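PDB 3DTY: oxidoreductase, Gfo/Idh/MocA family from Pseudomonas syringae pv. tomato, which probably catalyses an NAD(P)-dependent oxidation or reduction, as in relatives of the Gfo/Idh/MocA family, and binds magnesium. Local coordinates for residues S100-A105 with E126-L131; S74-E79 with Q87-A92. All blocks are in the same frame, centred on the assembly; numbering follows the deposited sequence.

Contact 1: residues S100-A105 with E126-L131; sequences SITKAA and ENLREL. With MG (magnesium ion), chain F.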
# COMPACT_ATOMS: atom_id res chain seq x y z
N SER A 100 -43.08 -10.22 -4.60
CA SER A 100 -44.17 -10.80 -5.40
C SER A 100 -43.68 -11.65 -6.56
O SER A 100 -44.24 -12.71 -6.85
CB SER A 100 -45.08 -9.69 -5.92
OG SER A 100 -44.34 -8.72 -6.62
N ILE A 101 -42.62 -11.21 -7.23
CA ILE A 101 -42.10 -11.98 -8.35
C ILE A 101 -41.50 -13.30 -7.86
O ILE A 101 -41.76 -14.35 -8.45
CB ILE A 101 -41.06 -11.17 -9.14
CG1 ILE A 101 -41.75 -9.93 -9.72
CG2 ILE A 101 -40.46 -12.02 -10.24
CD1 ILE A 101 -40.85 -9.01 -10.52
N THR A 102 -40.73 -13.26 -6.78
CA THR A 102 -40.14 -14.49 -6.24
C THR A 102 -41.25 -15.46 -5.83
O THR A 102 -41.13 -16.67 -6.03
CB THR A 102 -39.27 -14.20 -5.00
OG1 THR A 102 -38.18 -13.34 -5.37
CG2 THR A 102 -38.71 -15.52 -4.44
N LYS A 103 -42.33 -14.93 -5.26
CA LYS A 103 -43.45 -15.76 -4.84
C LYS A 103 -44.09 -16.45 -6.04
O LYS A 103 -44.30 -17.66 -6.04
CB LYS A 103 -44.49 -14.90 -4.12
CG LYS A 103 -45.65 -15.67 -3.48
CD LYS A 103 -46.49 -14.73 -2.61
CE LYS A 103 -47.73 -15.42 -2.08
NZ LYS A 103 -48.69 -15.72 -3.16
N ALA A 104 -44.40 -15.66 -7.07
CA ALA A 104 -45.01 -16.18 -8.29
C ALA A 104 -44.11 -17.24 -8.93
O ALA A 104 -44.57 -18.29 -9.36
CB ALA A 104 -45.27 -15.04 -9.27
N ALA A 105 -42.82 -16.95 -9.00
CA ALA A 105 -41.87 -17.89 -9.58
C ALA A 105 -41.87 -19.20 -8.80
O ALA A 105 -41.92 -20.27 -9.40
CB ALA A 105 -40.48 -17.29 -9.60
N GLU A 126 -40.12 -14.91 5.47
CA GLU A 126 -40.51 -16.22 5.99
C GLU A 126 -41.52 -16.89 5.07
O GLU A 126 -41.58 -18.12 5.00
CB GLU A 126 -41.11 -16.08 7.39
CG GLU A 126 -40.17 -15.44 8.40
CD GLU A 126 -39.13 -16.40 8.93
OE1 GLU A 126 -38.88 -17.44 8.29
OE2 GLU A 126 -38.55 -16.11 10.00
N ASN A 127 -42.31 -16.09 4.35
CA ASN A 127 -43.30 -16.64 3.41
C ASN A 127 -42.59 -17.28 2.22
O ASN A 127 -42.97 -18.36 1.77
CB ASN A 127 -44.24 -15.55 2.88
CG ASN A 127 -45.16 -14.99 3.94
OD1 ASN A 127 -45.33 -15.59 5.00
ND2 ASN A 127 -45.77 -13.84 3.65
N LEU A 128 -41.57 -16.60 1.71
CA LEU A 128 -40.81 -17.11 0.58
C LEU A 128 -40.08 -18.39 0.98
O LEU A 128 -40.02 -19.35 0.21
CB LEU A 128 -39.83 -16.05 0.09
CG LEU A 128 -40.45 -14.73 -0.39
CD1 LEU A 128 -39.37 -13.77 -0.86
CD2 LEU A 128 -41.43 -15.01 -1.53
N ARG A 129 -39.55 -18.40 2.20
CA ARG A 129 -38.85 -19.58 2.71
C ARG A 129 -39.82 -20.75 2.80
O ARG A 129 -39.49 -21.88 2.44
CB ARG A 129 -38.26 -19.28 4.10
CG ARG A 129 -37.73 -20.51 4.82
CD ARG A 129 -37.34 -20.18 6.26
NE ARG A 129 -35.95 -19.77 6.36
CZ ARG A 129 -35.42 -19.21 7.44
NH1 ARG A 129 -36.16 -18.99 8.52
NH2 ARG A 129 -34.13 -18.89 7.44
N GLU A 130 -41.03 -20.48 3.30
CA GLU A 130 -42.07 -21.51 3.40
C GLU A 130 -42.36 -22.08 2.01
O GLU A 130 -42.37 -23.30 1.81
CB GLU A 130 -43.35 -20.92 4.00
CG GLU A 130 -43.39 -20.83 5.53
CD GLU A 130 -44.37 -19.76 6.05
OE1 GLU A 130 -45.45 -19.57 5.43
OE2 GLU A 130 -44.07 -19.13 7.08
N LEU A 131 -42.60 -21.19 1.05
CA LEU A 131 -42.89 -21.60 -0.33
C LEU A 131 -41.73 -22.34 -0.96
O LEU A 131 -41.92 -23.29 -1.74
CB LEU A 131 -43.23 -20.38 -1.18
CG LEU A 131 -44.57 -19.72 -0.88
CD1 LEU A 131 -44.63 -18.39 -1.61
CD2 LEU A 131 -45.72 -20.62 -1.31
MG MG F . -46.74 -14.96 6.57
O HOH W 1 -46.56 -17.19 7.05
O HOH W 2 -44.84 -15.43 7.37
O HOH W 3 -47.48 -14.85 8.29
O HOH W 4 -48.27 -15.30 5.44
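Facing each other through Lys-103 and Leu-128, whose CA atoms lie 6.2 Å apart, the short helical segments 100-105 and 126-131 run nearly parallel, with 14° between their directions and 10.0 Å between their axes. Leu-128 meets the other helix with both branches of its fork. Its CD1 and CD2 both touch the Thr-102 methyl, CD2 at 4.0 Å from CG2, and CD2 also lies 3.8 Å from the backbone N of Lys-103. The Thr-102 and Leu-128 side chains meet at about a right angle. In Thr-102 OG1 lies beside the backbone N (chi1 -62°), which leaves the methyl CG2 anti to it and turned to the leucine, whereas OG1 bonds back to the carbonyl O of His-98. One turn further along, Leu-131 sets its CD1 against the aliphatic stem of Lys-103, a tight approach of 3.5 Å to CG. The lysine chain stays extended until its last torsion, and its NZ pairs with Glu-107 on its own helix. Next to Leu-128, Asn-127 gives OD1 to magnesium at 2.2 Å; Glu-123 and four waters share the ion, and Tyr-99 bonds to the amide ND2. No hydrogen bond joins the two segments directly: carbon contacts hold these neighbouring helices of the Rossmann domain together, while the polar groups of Thr-102 and Lys-103 bond within their own helix and Asn-127 turns to the metal and to Tyr-99.

Contact 2: residues S74-E79 with Q87-A92; sequences SMFEQE and QAVSIA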
# COMPACT_ATOMS: atom_id res chain seq x y z
N SER A 74 -47.32 -13.62 -17.34
CA SER A 74 -47.60 -14.30 -18.59
C SER A 74 -46.45 -15.27 -18.90
O SER A 74 -46.67 -16.38 -19.39
CB SER A 74 -47.78 -13.28 -19.73
OG SER A 74 -46.71 -12.37 -19.79
N MSE A 75 -45.23 -14.87 -18.58
CA MSE A 75 -44.08 -15.74 -18.81
C MSE A 75 -44.18 -17.01 -17.98
O MSE A 75 -44.09 -18.12 -18.51
CB MSE A 75 -42.76 -15.03 -18.48
CG MSE A 75 -41.54 -15.97 -18.52
SE MSE A 75 -39.82 -15.10 -18.70
CE MSE A 75 -39.50 -14.64 -16.84
N PHE A 76 -44.39 -16.86 -16.68
CA PHE A 76 -44.49 -18.03 -15.80
C PHE A 76 -45.61 -18.97 -16.24
O PHE A 76 -45.42 -20.18 -16.31
CB PHE A 76 -44.70 -17.60 -14.35
CG PHE A 76 -43.54 -16.85 -13.75
CD1 PHE A 76 -42.30 -16.82 -14.38
CD2 PHE A 76 -43.68 -16.16 -12.54
CE1 PHE A 76 -41.22 -16.14 -13.83
CE2 PHE A 76 -42.61 -15.48 -11.97
CZ PHE A 76 -41.38 -15.46 -12.62
N GLU A 77 -46.78 -18.40 -16.54
CA GLU A 77 -47.93 -19.20 -16.96
C GLU A 77 -47.71 -19.99 -18.25
O GLU A 77 -47.94 -21.21 -18.29
CB GLU A 77 -49.16 -18.30 -17.12
CG GLU A 77 -49.94 -18.07 -15.83
CD GLU A 77 -50.82 -16.83 -15.89
OE1 GLU A 77 -51.31 -16.49 -16.99
OE2 GLU A 77 -51.03 -16.21 -14.82
N GLN A 78 -47.24 -19.31 -19.28
CA GLN A 78 -46.99 -19.92 -20.58
C GLN A 78 -45.78 -20.85 -20.63
O GLN A 78 -45.82 -21.90 -21.27
CB GLN A 78 -46.86 -18.83 -21.65
CG GLN A 78 -48.21 -18.20 -22.03
CD GLN A 78 -48.07 -16.93 -22.84
OE1 GLN A 78 -47.45 -16.91 -23.91
NE2 GLN A 78 -48.67 -15.85 -22.34
N GLU A 79 -44.70 -20.46 -19.96
CA GLU A 79 -43.51 -21.29 -19.95
C GLU A 79 -43.79 -22.61 -19.24
O GLU A 79 -43.23 -23.64 -19.60
CB GLU A 79 -42.37 -20.55 -19.24
CG GLU A 79 -41.72 -19.47 -20.07
CD GLU A 79 -40.88 -20.04 -21.20
OE1 GLU A 79 -40.03 -20.91 -20.91
OE2 GLU A 79 -41.05 -19.61 -22.36
N GLN A 87 -36.43 -23.33 -16.34
CA GLN A 87 -36.27 -24.08 -15.10
C GLN A 87 -35.91 -23.13 -13.97
O GLN A 87 -36.12 -23.42 -12.80
CB GLN A 87 -35.14 -25.11 -15.25
CG GLN A 87 -35.45 -26.25 -16.19
CD GLN A 87 -34.20 -27.01 -16.58
OE1 GLN A 87 -33.39 -26.54 -17.37
NE2 GLN A 87 -34.04 -28.20 -16.02
N ALA A 88 -35.37 -21.97 -14.35
CA ALA A 88 -34.95 -20.98 -13.36
C ALA A 88 -35.13 -19.55 -13.86
O ALA A 88 -35.17 -19.30 -15.07
CB ALA A 88 -33.50 -21.22 -12.99
N VAL A 89 -35.22 -18.61 -12.93
CA VAL A 89 -35.39 -17.21 -13.29
C VAL A 89 -34.62 -16.27 -12.36
O VAL A 89 -34.57 -16.49 -11.14
CB VAL A 89 -36.89 -16.80 -13.30
CG1 VAL A 89 -37.49 -17.01 -11.91
CG2 VAL A 89 -37.04 -15.36 -13.72
N SER A 90 -34.02 -15.24 -12.94
CA SER A 90 -33.28 -14.25 -12.16
C SER A 90 -34.09 -12.96 -12.22
O SER A 90 -34.47 -12.50 -13.29
CB SER A 90 -31.89 -14.03 -12.76
OG SER A 90 -31.06 -15.16 -12.51
N ILE A 91 -34.37 -12.41 -11.04
CA ILE A 91 -35.16 -11.20 -10.90
C ILE A 91 -34.24 -10.00 -10.72
O ILE A 91 -33.49 -9.94 -9.75
CB ILE A 91 -36.11 -11.33 -9.67
CG1 ILE A 91 -36.93 -12.61 -9.77
CG2 ILE A 91 -37.03 -10.12 -9.57
CD1 ILE A 91 -37.66 -12.98 -8.49
N ALA A 92 -34.29 -9.06 -11.65
CA ALA A 92 -33.44 -7.88 -11.56
C ALA A 92 -34.24 -6.59 -11.63
O ALA A 92 -33.72 -5.54 -12.01
CB ALA A 92 -32.39 -7.92 -12.67
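Apolar contact between side chains is all that joins helix segment 74-79 to strand residues 88-92, and Val-89 supplies the strand's half of it with its two methyls. CG2 receives the selenomethionine Met-75, whose CE stops 4.0 Å away. The Met-75 chain leaves the helix extended, with CG anti to the backbone N (chi1 172°), and bends only at its end (chi3 83°), which brings the terminal methyl obliquely against the valine. The other branch, CG1, takes the aromatic contact: the Phe-76 ring reaches it with CZ, at 4.2 Å. Val-89 holds CG1 between its backbone N and carbonyl carbon (chi1 60°), and the fork thereby meets two successive helix residues, one on each methyl. All three side chains are buried. With the backbones still 9.5 Å apart between the CA atoms of Phe-76 and Val-89, the side chains have to span most of the distance.

Polar bonds belong to the surroundings. Glu-79 forms a salt bridge with Arg-67 and accepts from the backbone N of Ile-86, while the backbone of Val-89 bonds to His-111 and Val-113 in the adjacent strand. Strand 88-92 is the middle member of the five-stranded parallel Rossmann sheet, between strands 13-17 and 111-114; helix 72-79 packs over it, with Met-75 also touching Ala-16 of the first of these and Phe-76 lying against Ala-104 and Ala-105 of helix 98-107.

Contacts 1 and 2 follow one another along the Rossmann domain, their centres about 13 Å apart, and helix 98-107 joins them. That helix comes directly after strand 88-92 in the chain. It touches contact 2 through Ala-105, whose CB is 3.8 Å from CG1 of Val-89, and through Ile-101 and Thr-102, which pack on Ile-91. Both contacts rest on carbon packing without a hydrogen bond across, but their settings differ. Contact 2 is helix on sheet, with every touching residue buried and no annotated site nearby. Contact 1 is helix beside helix, only partly buried, where a lysine stem joins the leucines and the magnesium site adjoins the packing.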